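Local atomic coordinates of sporulation-control protein spo0M (Bacillus subtilis, PDB entry 5CL2), a protein that controls expression of the sporulation regulator gene spo0A and is required for passing the morphological stage 0 of sporulation. Residues Asn143-Arg147 / Tyr178-Leu182; Leu182-Leu187 / Phe200-Ala206; Val224-Phe228 / Ile246-Tyr250. All coordinates share one frame; numbering follows the deposited sequence.

Contact 1 (Asn143-Arg147 / Tyr178-Leu182); sequences NLGFR and YRQML
Phe146 reaches across to Tyr178 so that its CE1 sits over one face of the tyrosine ring, near the rim, 3.6 Å from Tyr178 CG. The two side chains run at about a right angle to each other, yet their rings are neither stacked nor edge-to-face: the planes are inclined by 39° and the centroids lie 4.9 Å apart. The far end of the phenylalanine meets the helix end with its edge. Met181 CE lies in the plane of that ring, 3.9 Å from Phe146 CZ, where the bend of the methionine at chi3 (81°) brings it. Leu182 comes from the opposite direction, and its CD1 approaches Phe146 CE2 to 3.6 Å. Leu144 takes the other end of the tyrosine: its CB is 3.8 Å from Tyr178 CE2, and its CD1 lies 4.0 Å from Tyr178 OH. Between Leu144 and Phe146, Gly145 turns the chain out of the helix with a positive phi (103°). No hydrogen bond crosses this largely apolar contact. It joins the start of strand 146-155 to the end of helix 176-181. Strand 165-173 lies alongside, with Phe171 against Phe146 and Pro173 against Tyr178 and Leu182, while helix 236-248 packs Leu247 on Leu144 and Phe146, and Glu244 on Leu144 and Tyr178.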
# COMPACT_ATOMS: atom_id res chain seq x y z
N ASN A 143 15.23 -25.18 -9.30
CA ASN A 143 15.33 -26.64 -9.24
C ASN A 143 14.39 -27.31 -10.21
O ASN A 143 14.73 -28.35 -10.77
CB ASN A 143 15.06 -27.14 -7.82
CG ASN A 143 16.18 -26.77 -6.87
OD1 ASN A 143 17.31 -26.52 -7.29
ND2 ASN A 143 15.87 -26.72 -5.58
N LEU A 144 13.24 -26.70 -10.46
CA LEU A 144 12.27 -27.25 -11.40
C LEU A 144 12.77 -27.16 -12.83
O LEU A 144 12.15 -27.73 -13.72
CB LEU A 144 10.91 -26.53 -11.28
CG LEU A 144 10.04 -26.78 -10.05
CD1 LEU A 144 8.72 -26.05 -10.17
CD2 LEU A 144 9.78 -28.27 -9.88
N GLY A 145 13.92 -26.53 -13.06
CA GLY A 145 14.32 -26.21 -14.42
C GLY A 145 14.16 -24.79 -14.93
O GLY A 145 13.86 -24.58 -16.09
N PHE A 146 14.31 -23.80 -14.05
CA PHE A 146 14.38 -22.41 -14.48
C PHE A 146 15.70 -21.77 -14.09
O PHE A 146 16.41 -22.27 -13.23
CB PHE A 146 13.23 -21.60 -13.90
CG PHE A 146 11.93 -21.88 -14.52
CD1 PHE A 146 11.17 -22.96 -14.11
CD2 PHE A 146 11.45 -21.07 -15.53
CE1 PHE A 146 9.95 -23.23 -14.70
CE2 PHE A 146 10.22 -21.33 -16.11
CZ PHE A 146 9.48 -22.41 -15.70
N ARG A 147 16.03 -20.65 -14.73
CA ARG A 147 17.20 -19.88 -14.30
C ARG A 147 16.79 -18.40 -14.20
O ARG A 147 16.13 -17.87 -15.10
CB ARG A 147 18.37 -20.10 -15.27
CG ARG A 147 19.71 -19.57 -14.80
CD ARG A 147 20.06 -18.29 -15.51
NE ARG A 147 19.62 -18.35 -16.91
CZ ARG A 147 19.49 -17.28 -17.69
NH1 ARG A 147 19.77 -16.07 -17.22
NH2 ARG A 147 19.07 -17.41 -18.94
N TYR A 178 9.94 -27.32 -19.61
CA TYR A 178 9.53 -25.95 -19.37
C TYR A 178 9.72 -25.06 -20.60
O TYR A 178 8.90 -24.17 -20.84
CB TYR A 178 10.23 -25.44 -18.11
CG TYR A 178 9.53 -26.03 -16.87
CD1 TYR A 178 8.15 -25.92 -16.72
CD2 TYR A 178 10.23 -26.75 -15.90
CE1 TYR A 178 7.49 -26.46 -15.62
CE2 TYR A 178 9.56 -27.30 -14.80
CZ TYR A 178 8.20 -27.15 -14.67
OH TYR A 178 7.55 -27.69 -13.59
N ARG A 179 10.70 -25.35 -21.45
CA ARG A 179 10.79 -24.71 -22.77
C ARG A 179 9.53 -24.95 -23.58
O ARG A 179 9.03 -24.05 -24.26
CB ARG A 179 12.00 -25.23 -23.54
CG ARG A 179 13.32 -24.77 -22.94
CD ARG A 179 14.51 -25.10 -23.84
NE ARG A 179 15.73 -24.50 -23.31
CZ ARG A 179 16.63 -25.14 -22.57
NH1 ARG A 179 16.47 -26.44 -22.33
NH2 ARG A 179 17.71 -24.50 -22.12
N GLN A 180 9.01 -26.17 -23.51
CA GLN A 180 7.80 -26.50 -24.23
C GLN A 180 6.64 -25.71 -23.63
O GLN A 180 5.74 -25.28 -24.36
CB GLN A 180 7.54 -28.01 -24.18
CG GLN A 180 6.57 -28.47 -25.22
CD GLN A 180 7.17 -28.46 -26.61
OE1 GLN A 180 6.58 -27.91 -27.54
NE2 GLN A 180 8.36 -29.07 -26.76
N MET A 181 6.66 -25.51 -22.32
CA MET A 181 5.61 -24.73 -21.64
C MET A 181 5.57 -23.22 -21.93
O MET A 181 4.50 -22.62 -22.09
CB MET A 181 5.73 -24.90 -20.13
CG MET A 181 4.69 -24.11 -19.34
SD MET A 181 4.60 -24.57 -17.60
CE MET A 181 5.94 -23.68 -16.89
N LEU A 182 6.74 -22.58 -21.92
CA LEU A 182 6.77 -21.13 -21.98
C LEU A 182 8.11 -20.56 -22.46
O LEU A 182 9.14 -21.25 -22.46
CB LEU A 182 6.44 -20.56 -20.59
CG LEU A 182 7.08 -21.17 -19.34
CD1 LEU A 182 8.58 -20.87 -19.23
CD2 LEU A 182 6.39 -20.59 -18.12

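Contact 2 (Leu182-Leu187 / Phe200-Ala206)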
# COMPACT_ATOMS: atom_id res chain seq x y z
N LEU A 182 6.74 -22.58 -21.92
CA LEU A 182 6.77 -21.13 -21.98
C LEU A 182 8.11 -20.56 -22.46
O LEU A 182 9.14 -21.25 -22.46
CB LEU A 182 6.44 -20.56 -20.59
CG LEU A 182 7.08 -21.17 -19.34
CD1 LEU A 182 8.58 -20.87 -19.23
CD2 LEU A 182 6.39 -20.59 -18.12
N ASP A 183 8.09 -19.31 -22.88
CA ASP A 183 9.35 -18.62 -23.17
C ASP A 183 9.95 -18.04 -21.89
O ASP A 183 11.17 -18.10 -21.67
CB ASP A 183 9.12 -17.58 -24.24
CG ASP A 183 8.73 -18.23 -25.55
OD1 ASP A 183 8.94 -19.45 -25.67
OD2 ASP A 183 8.20 -17.54 -26.44
N GLU A 184 9.12 -17.49 -21.01
CA GLU A 184 9.64 -17.19 -19.69
C GLU A 184 8.54 -17.05 -18.65
O GLU A 184 7.38 -16.81 -18.99
CB GLU A 184 10.54 -15.91 -19.74
CG GLU A 184 9.81 -14.60 -19.99
CD GLU A 184 9.37 -14.44 -21.43
OE1 GLU A 184 10.15 -14.77 -22.34
OE2 GLU A 184 8.23 -13.98 -21.68
N LEU A 185 8.95 -17.18 -17.39
CA LEU A 185 8.11 -17.08 -16.22
C LEU A 185 8.37 -15.78 -15.42
O LEU A 185 9.50 -15.35 -15.28
CB LEU A 185 8.36 -18.29 -15.32
CG LEU A 185 7.69 -18.29 -13.96
CD1 LEU A 185 6.18 -18.45 -14.11
CD2 LEU A 185 8.30 -19.36 -13.09
N GLU A 186 7.32 -15.15 -14.90
CA GLU A 186 7.44 -13.94 -14.12
C GLU A 186 6.78 -14.13 -12.77
O GLU A 186 5.62 -14.55 -12.72
CB GLU A 186 6.80 -12.75 -14.83
CG GLU A 186 7.58 -12.21 -16.04
CD GLU A 186 7.26 -12.96 -17.33
OE1 GLU A 186 6.16 -13.55 -17.49
OE2 GLU A 186 8.13 -12.93 -18.22
N LEU A 187 7.50 -13.79 -11.70
CA LEU A 187 7.01 -13.86 -10.33
C LEU A 187 7.09 -12.50 -9.67
O LEU A 187 8.04 -11.73 -9.88
CB LEU A 187 7.80 -14.89 -9.51
CG LEU A 187 7.84 -16.35 -9.98
CD1 LEU A 187 8.26 -17.31 -8.86
CD2 LEU A 187 6.53 -16.79 -10.63
N PHE A 200 1.96 -15.03 -10.37
CA PHE A 200 2.55 -15.80 -11.45
C PHE A 200 2.05 -15.25 -12.76
O PHE A 200 0.87 -14.93 -12.89
CB PHE A 200 2.18 -17.28 -11.35
CG PHE A 200 2.72 -17.97 -10.12
CD1 PHE A 200 2.10 -17.79 -8.89
CD2 PHE A 200 3.80 -18.82 -10.21
CE1 PHE A 200 2.57 -18.43 -7.77
CE2 PHE A 200 4.28 -19.46 -9.08
CZ PHE A 200 3.66 -19.26 -7.85
N GLU A 201 2.93 -15.16 -13.74
CA GLU A 201 2.49 -14.80 -15.07
C GLU A 201 3.49 -15.47 -16.04
O GLU A 201 4.58 -15.84 -15.62
CB GLU A 201 2.38 -13.28 -15.17
CG GLU A 201 1.93 -12.67 -16.48
CD GLU A 201 0.50 -12.97 -16.88
OE1 GLU A 201 -0.46 -12.46 -16.27
OE2 GLU A 201 0.37 -13.67 -17.88
N VAL A 202 3.10 -15.71 -17.29
CA VAL A 202 4.03 -16.32 -18.24
C VAL A 202 4.06 -15.51 -19.52
O VAL A 202 3.08 -14.83 -19.85
CB VAL A 202 3.67 -17.80 -18.59
CG1 VAL A 202 3.50 -18.63 -17.30
CG2 VAL A 202 2.42 -17.85 -19.42
N ASP A 203 5.20 -15.56 -20.21
CA ASP A 203 5.33 -15.03 -21.57
C ASP A 203 5.04 -13.53 -21.68
O ASP A 203 4.63 -13.06 -22.74
CB ASP A 203 4.41 -15.80 -22.56
CG ASP A 203 4.85 -17.25 -22.82
OD1 ASP A 203 6.04 -17.59 -22.55
OD2 ASP A 203 4.03 -18.05 -23.34
N ARG A 204 5.31 -12.77 -20.62
CA ARG A 204 5.16 -11.31 -20.68
C ARG A 204 6.12 -10.69 -21.69
O ARG A 204 5.74 -9.80 -22.45
CB ARG A 204 5.34 -10.69 -19.29
CG ARG A 204 4.04 -10.71 -18.46
CD ARG A 204 4.25 -10.24 -17.02
NE ARG A 204 4.78 -8.89 -16.92
CZ ARG A 204 4.06 -7.79 -17.07
NH1 ARG A 204 2.76 -7.87 -17.35
NH2 ARG A 204 4.63 -6.60 -16.95
N ARG A 205 7.36 -11.18 -21.74
CA ARG A 205 8.31 -10.63 -22.71
C ARG A 205 7.90 -11.02 -24.11
O ARG A 205 7.92 -10.17 -25.00
CB ARG A 205 9.75 -11.11 -22.48
CG ARG A 205 10.36 -10.75 -21.14
CD ARG A 205 9.88 -9.37 -20.70
NE ARG A 205 9.77 -9.38 -19.25
CZ ARG A 205 8.81 -8.75 -18.58
NH1 ARG A 205 7.87 -8.07 -19.22
NH2 ARG A 205 8.79 -8.84 -17.27
N ALA A 206 7.50 -12.28 -24.30
CA ALA A 206 7.04 -12.73 -25.61
C ALA A 206 5.89 -11.84 -26.07
O ALA A 206 5.80 -11.49 -27.23
CB ALA A 206 6.60 -14.22 -25.59
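Leu187 CD2 packs against the ring of Phe200, 3.4 Å from Phe200 CD2, on the sheet face that Leu185 and Val202 share. Val202 CG1 touches Leu182 CD2 at 3.6 Å, the two side chains crossing at about a right angle. Strands 185-191 and 195-202 form an antiparallel beta hairpin, in which Glu186 and Glu201 make the hydrogen-bonded pair, flanked by the non-hydrogen-bonded pairs Leu185-Val202 and Leu187-Phe200. Beyond it, Asp203 N gives a nearly straight bond to Glu184 O (2.8 Å, 177°). Asp203 OD1 accepts Asp183 N on its syn lone pair at 2.7 Å, and takes a weaker bond from Glu184 N. Glu184, folded back by its chi2 bend (-75°), offers OE2 to Ala206 N at 3.2 Å and, weakly, to Arg205 N. An alanine here would remove that carboxylate and is likely to leave the turn at 204-206 less firmly held, with the amide of Ala206 lacking its acceptor. On the other sheet face, Glu186 OE1 weakly accepts Arg204 N, and OE2 hangs over one face of the Arg205 guanidinium, 4.0 Å from Arg205 NE. Both arginines form salt bridges with Glu168, Arg205 also with Glu170, and Arg204 NH2 bonds to Gly211 O.

Contact 3 (Val224-Phe228 / Ile246-Tyr250)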
# COMPACT_ATOMS: atom_id res chain seq x y z
N VAL A 224 -2.49 -15.68 -12.00
CA VAL A 224 -2.42 -16.60 -10.87
C VAL A 224 -1.88 -15.93 -9.62
O VAL A 224 -0.77 -15.40 -9.62
CB VAL A 224 -1.59 -17.82 -11.22
CG1 VAL A 224 -1.44 -18.71 -10.00
CG2 VAL A 224 -2.27 -18.57 -12.35
N ARG A 225 -2.67 -15.93 -8.56
CA ARG A 225 -2.27 -15.25 -7.34
C ARG A 225 -2.44 -16.15 -6.13
O ARG A 225 -3.55 -16.47 -5.74
CB ARG A 225 -3.08 -13.96 -7.19
CG ARG A 225 -2.42 -12.95 -6.29
CD ARG A 225 -2.99 -11.55 -6.50
NE ARG A 225 -2.70 -10.72 -5.33
CZ ARG A 225 -2.90 -9.41 -5.28
NH1 ARG A 225 -3.38 -8.75 -6.32
NH2 ARG A 225 -2.61 -8.75 -4.16
N VAL A 226 -1.33 -16.53 -5.49
CA VAL A 226 -1.39 -17.54 -4.43
C VAL A 226 -0.66 -17.14 -3.14
O VAL A 226 0.52 -16.76 -3.17
CB VAL A 226 -0.79 -18.88 -4.92
CG1 VAL A 226 -0.63 -19.86 -3.76
CG2 VAL A 226 -1.66 -19.49 -6.05
N ARG A 227 -1.34 -17.26 -2.00
CA ARG A 227 -0.68 -17.00 -0.72
C ARG A 227 -0.09 -18.26 -0.09
O ARG A 227 -0.75 -19.30 -0.03
CB ARG A 227 -1.65 -16.34 0.27
CG ARG A 227 -1.15 -16.42 1.69
CD ARG A 227 -1.82 -15.41 2.60
NE ARG A 227 -0.92 -15.09 3.70
CZ ARG A 227 -0.12 -14.02 3.70
NH1 ARG A 227 -0.15 -13.17 2.68
NH2 ARG A 227 0.68 -13.80 4.73
N PHE A 228 1.15 -18.17 0.34
CA PHE A 228 1.86 -19.17 1.14
C PHE A 228 2.07 -18.65 2.55
O PHE A 228 2.34 -17.46 2.76
CB PHE A 228 3.24 -19.49 0.54
CG PHE A 228 3.20 -20.10 -0.83
CD1 PHE A 228 2.82 -19.36 -1.94
CD2 PHE A 228 3.61 -21.41 -1.03
CE1 PHE A 228 2.81 -19.93 -3.20
CE2 PHE A 228 3.60 -21.98 -2.29
CZ PHE A 228 3.20 -21.24 -3.37
N ILE A 246 1.28 -25.54 -9.33
CA ILE A 246 0.82 -24.22 -9.78
C ILE A 246 1.19 -23.98 -11.23
O ILE A 246 0.36 -23.53 -12.03
CB ILE A 246 1.39 -23.07 -8.90
CG1 ILE A 246 0.92 -23.23 -7.45
CG2 ILE A 246 0.94 -21.73 -9.45
CD1 ILE A 246 1.52 -22.23 -6.46
N LEU A 247 2.43 -24.30 -11.58
CA LEU A 247 2.91 -24.12 -12.96
C LEU A 247 2.22 -25.08 -13.94
O LEU A 247 2.18 -24.78 -15.14
CB LEU A 247 4.42 -24.30 -13.05
CG LEU A 247 5.26 -23.31 -12.25
CD1 LEU A 247 6.73 -23.63 -12.43
CD2 LEU A 247 4.93 -21.88 -12.67
N ASP A 248 1.68 -26.20 -13.45
CA ASP A 248 1.11 -27.19 -14.37
C ASP A 248 -0.06 -26.62 -15.14
O ASP A 248 -0.39 -27.09 -16.22
CB ASP A 248 0.65 -28.45 -13.63
CG ASP A 248 -0.08 -29.45 -14.55
OD1 ASP A 248 0.60 -30.20 -15.28
OD2 ASP A 248 -1.34 -29.48 -14.54
N GLN A 249 -0.68 -25.57 -14.61
CA GLN A 249 -1.84 -25.04 -15.30
C GLN A 249 -1.47 -24.33 -16.59
O GLN A 249 -2.35 -23.96 -17.37
CB GLN A 249 -2.59 -24.08 -14.40
CG GLN A 249 -1.82 -22.81 -14.13
CD GLN A 249 -2.61 -21.89 -13.27
OE1 GLN A 249 -3.49 -21.17 -13.76
NE2 GLN A 249 -2.34 -21.90 -11.96
N TYR A 250 -0.17 -24.13 -16.81
CA TYR A 250 0.33 -23.50 -18.04
C TYR A 250 0.79 -24.52 -19.10
O TYR A 250 1.10 -24.15 -20.23
CB TYR A 250 1.51 -22.56 -17.70
CG TYR A 250 1.15 -21.40 -16.78
CD1 TYR A 250 0.30 -20.39 -17.21
CD2 TYR A 250 1.66 -21.34 -15.48
CE1 TYR A 250 -0.05 -19.36 -16.38
CE2 TYR A 250 1.32 -20.29 -14.63
CZ TYR A 250 0.46 -19.31 -15.09
OH TYR A 250 0.10 -18.25 -14.29
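Ile246 O, near the end of helix 236-248, accepts the side-chain amide of Gln249 NE2 at 3.2 Å, on a lone pair in the carbonyl plane, and a weak, longer bond from Gln249 N. The first of these, close to the amide plane, helps to fix the rotation of the amide, which Val224 CG2 approaches obliquely, 3.2 Å from Gln249 OE1. Gln249 CG stands between the backbone N and the carbonyl carbon (chi1 69°), with the rest of the chain extended toward the strand. Tyr250 slides past Val224 in the opposite direction, bringing its OH within 3.1 Å of Val224 CG2, while Gln249 CG rests over the centre of the tyrosine ring. The other methyl, Val224 CG1, meets Ile246 CG2 at 3.9 Å. Further along the strand, Ile246 CD1 and Val226 CG1 meet tip to tip at 4.2 Å, and the same CD1 lies 3.7 Å from Phe228 CZ. Helix 236-248 also reaches Phe228 through Leu239, Val242 and Leu243. Strand 224-229 is the outermost strand, within this chain, of a five-stranded antiparallel sheet, bonded through its backbone to strand 195-202. The arrangement is helix-on-sheet packing, with helix 236-248 on one face of that sheet and this contact its share at the edge strand.

Along the chain the three contacts come in series, and all reach the antiparallel sheet ordered 146-155, 165-173, 185-191, 195-202, 224-229. Contact 1 lies at the first of these strands, contact 2 joins the third and fourth, and contact 3 lies on the fifth. The centres of contact 1 and contact 2 are about 11 Å apart, those of contact 2 and contact 3 about 13 Å, and those of contact 1 and contact 3 about 15 Å. Leu182 belongs to both contact 1 and contact 2, where helix 176-181 gives way to strand 185-191. Helix 236-248, one side of contact 3, also reaches contact 2, with Leu247 against Leu185 and Ile246 against Phe200; Met181 of contact 1 packs on Tyr250. The C-terminal helix thus ties both edges of the sheet into one apolar layer.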